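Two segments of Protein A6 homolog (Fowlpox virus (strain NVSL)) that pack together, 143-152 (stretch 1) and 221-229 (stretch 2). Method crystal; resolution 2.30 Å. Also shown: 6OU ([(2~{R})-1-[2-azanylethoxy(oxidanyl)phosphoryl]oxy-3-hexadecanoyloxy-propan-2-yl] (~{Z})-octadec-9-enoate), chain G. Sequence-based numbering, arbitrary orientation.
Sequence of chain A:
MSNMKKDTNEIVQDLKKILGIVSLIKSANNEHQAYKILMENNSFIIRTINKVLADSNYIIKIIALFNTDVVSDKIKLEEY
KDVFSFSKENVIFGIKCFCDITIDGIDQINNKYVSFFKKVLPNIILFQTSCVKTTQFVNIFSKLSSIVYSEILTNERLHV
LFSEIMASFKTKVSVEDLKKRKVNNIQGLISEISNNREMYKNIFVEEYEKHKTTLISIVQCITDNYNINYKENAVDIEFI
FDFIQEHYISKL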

# COMPACT_ATOMS: atom_id res chain seq x y z
N LYS A 143 -11.37 8.06 6.37
CA LYS A 143 -12.49 7.24 5.92
C LYS A 143 -12.02 6.08 5.06
O LYS A 143 -12.46 4.94 5.26
CB LYS A 143 -13.51 8.09 5.16
CG LYS A 143 -14.21 9.13 6.01
CD LYS A 143 -15.29 9.81 5.21
CE LYS A 143 -16.06 10.82 6.04
NZ LYS A 143 -17.10 11.53 5.23
N LEU A 144 -11.10 6.34 4.12
CA LEU A 144 -10.60 5.27 3.25
C LEU A 144 -9.90 4.18 4.05
O LEU A 144 -10.21 2.99 3.88
CB LEU A 144 -9.63 5.84 2.22
CG LEU A 144 -10.26 6.52 1.03
CD1 LEU A 144 -9.14 6.75 0.05
CD2 LEU A 144 -11.34 5.61 0.46
N SER A 145 -8.97 4.55 4.91
CA SER A 145 -8.20 3.53 5.62
C SER A 145 -9.08 2.80 6.61
O SER A 145 -8.85 1.61 6.89
CB SER A 145 -6.98 4.15 6.32
OG SER A 145 -7.36 5.12 7.27
N SER A 146 -10.10 3.47 7.14
CA SER A 146 -11.09 2.79 7.95
C SER A 146 -11.84 1.74 7.13
O SER A 146 -12.17 0.67 7.63
CB SER A 146 -12.05 3.81 8.55
OG SER A 146 -13.20 3.16 9.04
N ILE A 147 -12.11 2.04 5.86
CA ILE A 147 -12.81 1.08 5.02
C ILE A 147 -11.91 -0.10 4.66
O ILE A 147 -12.30 -1.26 4.80
CB ILE A 147 -13.36 1.76 3.76
CG1 ILE A 147 -14.63 2.55 4.09
CG2 ILE A 147 -13.67 0.72 2.70
CD1 ILE A 147 -14.90 3.67 3.12
N VAL A 148 -10.68 0.20 4.22
CA VAL A 148 -9.74 -0.84 3.79
C VAL A 148 -9.52 -1.84 4.91
O VAL A 148 -9.62 -3.06 4.71
CB VAL A 148 -8.40 -0.22 3.33
CG1 VAL A 148 -7.34 -1.29 3.17
CG2 VAL A 148 -8.56 0.54 2.00
N TYR A 149 -9.23 -1.34 6.11
CA TYR A 149 -8.96 -2.23 7.24
C TYR A 149 -10.22 -2.97 7.67
O TYR A 149 -10.15 -4.15 8.03
CB TYR A 149 -8.39 -1.41 8.40
CG TYR A 149 -8.38 -2.08 9.77
CD1 TYR A 149 -7.24 -2.73 10.23
CD2 TYR A 149 -9.48 -2.01 10.61
CE1 TYR A 149 -7.21 -3.32 11.49
CE2 TYR A 149 -9.46 -2.59 11.88
CZ TYR A 149 -8.33 -3.24 12.32
OH TYR A 149 -8.32 -3.83 13.58
N SER A 150 -11.36 -2.29 7.64
CA SER A 150 -12.58 -2.98 8.02
C SER A 150 -12.94 -4.06 7.01
O SER A 150 -13.30 -5.18 7.39
CB SER A 150 -13.73 -1.99 8.17
OG SER A 150 -14.94 -2.71 8.33
N GLU A 151 -12.81 -3.75 5.72
CA GLU A 151 -13.15 -4.75 4.72
C GLU A 151 -12.18 -5.93 4.76
O GLU A 151 -12.62 -7.07 4.63
CB GLU A 151 -13.20 -4.08 3.34
CG GLU A 151 -14.37 -3.10 3.23
CD GLU A 151 -15.61 -3.62 3.93
OE1 GLU A 151 -15.90 -3.19 5.08
OE2 GLU A 151 -16.27 -4.50 3.34
N ILE A 152 -10.89 -5.69 4.98
CA ILE A 152 -9.97 -6.83 4.97
C ILE A 152 -10.27 -7.76 6.14
O ILE A 152 -10.11 -8.99 6.03
CB ILE A 152 -8.48 -6.40 4.96
CG1 ILE A 152 -8.12 -5.50 3.77
CG2 ILE A 152 -7.57 -7.63 4.95
N CYS A 221 -18.23 -3.32 -5.24
CA CYS A 221 -19.34 -3.29 -4.31
C CYS A 221 -18.97 -2.60 -3.01
O CYS A 221 -19.86 -2.11 -2.32
CB CYS A 221 -19.84 -4.70 -4.01
SG CYS A 221 -20.77 -5.39 -5.37
N ILE A 222 -17.69 -2.54 -2.68
CA ILE A 222 -17.27 -1.75 -1.54
C ILE A 222 -17.38 -0.27 -1.87
O ILE A 222 -17.98 0.51 -1.10
CB ILE A 222 -15.84 -2.12 -1.11
CG1 ILE A 222 -15.78 -3.57 -0.59
CG2 ILE A 222 -15.32 -1.14 -0.05
CD1 ILE A 222 -14.34 -4.06 -0.27
N THR A 223 -16.84 0.14 -3.02
CA THR A 223 -16.91 1.56 -3.35
C THR A 223 -18.34 2.01 -3.55
O THR A 223 -18.66 3.14 -3.22
CB THR A 223 -16.06 1.91 -4.58
OG1 THR A 223 -16.70 1.47 -5.78
CG2 THR A 223 -14.70 1.29 -4.47
N ASP A 224 -19.22 1.13 -4.03
CA ASP A 224 -20.64 1.50 -4.14
C ASP A 224 -21.29 1.61 -2.77
O ASP A 224 -22.06 2.55 -2.50
CB ASP A 224 -21.42 0.47 -4.97
CG ASP A 224 -21.06 0.49 -6.45
OD1 ASP A 224 -20.27 1.33 -6.92
OD2 ASP A 224 -21.59 -0.39 -7.17
N ASN A 225 -21.04 0.64 -1.89
CA ASN A 225 -21.77 0.60 -0.63
C ASN A 225 -21.30 1.65 0.37
O ASN A 225 -21.91 1.76 1.43
CB ASN A 225 -21.70 -0.80 -0.00
CG ASN A 225 -22.31 -1.88 -0.90
OD1 ASN A 225 -23.20 -1.61 -1.71
ND2 ASN A 225 -21.84 -3.11 -0.74
N TYR A 226 -20.26 2.41 0.04
CA TYR A 226 -19.87 3.59 0.81
C TYR A 226 -20.00 4.88 0.01
O TYR A 226 -19.62 5.94 0.51
CB TYR A 226 -18.44 3.45 1.32
CG TYR A 226 -18.28 2.51 2.48
CD1 TYR A 226 -18.87 2.78 3.72
CD2 TYR A 226 -17.52 1.36 2.35
CE1 TYR A 226 -18.70 1.91 4.78
CE2 TYR A 226 -17.34 0.50 3.40
CZ TYR A 226 -17.92 0.77 4.61
OH TYR A 226 -17.71 -0.14 5.62
N ASN A 227 -20.55 4.80 -1.20
CA ASN A 227 -20.74 5.94 -2.11
C ASN A 227 -19.45 6.75 -2.17
O ASN A 227 -19.38 7.91 -1.77
CB ASN A 227 -21.95 6.79 -1.71
N ILE A 228 -18.42 6.08 -2.66
CA ILE A 228 -17.12 6.71 -2.89
C ILE A 228 -17.11 7.30 -4.29
O ILE A 228 -17.21 6.58 -5.28
CB ILE A 228 -15.98 5.71 -2.71
CG1 ILE A 228 -16.04 5.03 -1.34
CG2 ILE A 228 -14.64 6.39 -2.92
CD1 ILE A 228 -14.77 4.23 -1.02
N ASN A 229 -16.98 8.62 -4.37
CA ASN A 229 -16.94 9.30 -5.64
C ASN A 229 -15.58 9.94 -5.85
O ASN A 229 -14.90 10.32 -4.89
CB ASN A 229 -18.03 10.38 -5.73
CG ASN A 229 -19.42 9.80 -5.63
OD1 ASN A 229 -19.83 8.96 -6.44
ND2 ASN A 229 -20.14 10.19 -4.58
C01 6OU G . 5.92 5.51 6.44
C02 6OU G . 4.72 5.11 7.29
C03 6OU G . 5.12 4.73 8.72
C04 6OU G . 3.90 4.50 9.62
C05 6OU G . 3.76 3.04 10.03
C06 6OU G . 2.82 2.86 11.22
C07 6OU G . 1.43 2.39 10.79
C08 6OU G . 0.45 2.35 11.96
C09 6OU G . -0.90 1.73 11.61
C10 6OU G . -2.03 2.54 12.24
C11 6OU G . -3.23 1.70 12.68
C12 6OU G . -2.97 0.20 12.84
C13 6OU G . -4.20 -0.54 13.37
C14 6OU G . -5.18 0.41 14.07
C15 6OU G . -6.63 0.22 13.63
C16 6OU G . -7.00 0.94 12.33
O17 6OU G . -6.19 1.56 11.71
O18 6OU G . -8.30 0.85 11.84
C19 6OU G . -8.75 2.03 11.25
C20 6OU G . -9.35 2.88 12.36
C21 6OU G . -10.87 2.90 12.22
O22 6OU G . -11.26 1.56 12.33
P23 6OU G . -12.26 1.12 13.57
O24 6OU G . -13.13 -0.03 13.12
O25 6OU G . -13.12 2.32 13.94
O26 6OU G . -11.40 0.65 14.91
C27 6OU G . -10.04 0.33 14.84
C28 6OU G . -9.68 -0.47 16.09
N29 6OU G . -8.28 -0.85 16.09
O30 6OU G . -8.80 4.18 12.42
C31 6OU G . -8.71 4.96 11.25
O32 6OU G . -9.66 5.56 10.86
C33 6OU G . -7.40 5.07 10.47
C34 6OU G . -6.74 6.44 10.66
C35 6OU G . -5.30 6.49 10.16
C36 6OU G . -4.42 7.32 11.08
C37 6OU G . -3.08 7.66 10.44
C38 6OU G . -1.91 6.90 11.07
C39 6OU G . -0.59 7.61 10.78
C40 6OU G . 0.08 7.13 9.49
C41 6OU G . 0.35 8.12 8.66

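The most distinctive feature of this contact is an aliphatic group seated on an aromatic face: I147 CG1 lies 3.6 Å from the centroid of the Y226 ring, whose nearest atom, CE2, is 3.5 Å from CG1. The line from centroid to carbon is only 19° off the ring normal, so this is a CH-pi contact over the face rather than a graze at the rim.

I147 reaches three residues of the other stretch. Its CG2 meets I222 CG2 at 3.7 Å, and its CD1 approaches I228 CD1 at 4.2 Å. All four of these residues direct CA-to-CB toward the opposing stretch. L144 differs: that bond points sideways, yet the end of the side chain comes nearer, placing L144 CD2 4.0 Å from I228 CD1.

One turn further along the helix, E151 packs through its aliphatic portion, with E151 CG 3.6 Å from I222 CD1. Its OE1 sits near the plane of the Y226 ring, 3.6 Å from Y226 OH, but no hydrogen bond joins them; E151 OE1 instead accepts a weak one from S150 OG at 3.4 Å.

No hydrogen bond crosses the interface, which buries 302 Å² in total over both sides. Association here therefore rests chiefly on apolar packing, while the stretch 1 helix keeps its own backbone bonds, such as E151 N to I147 O at 2.7 Å.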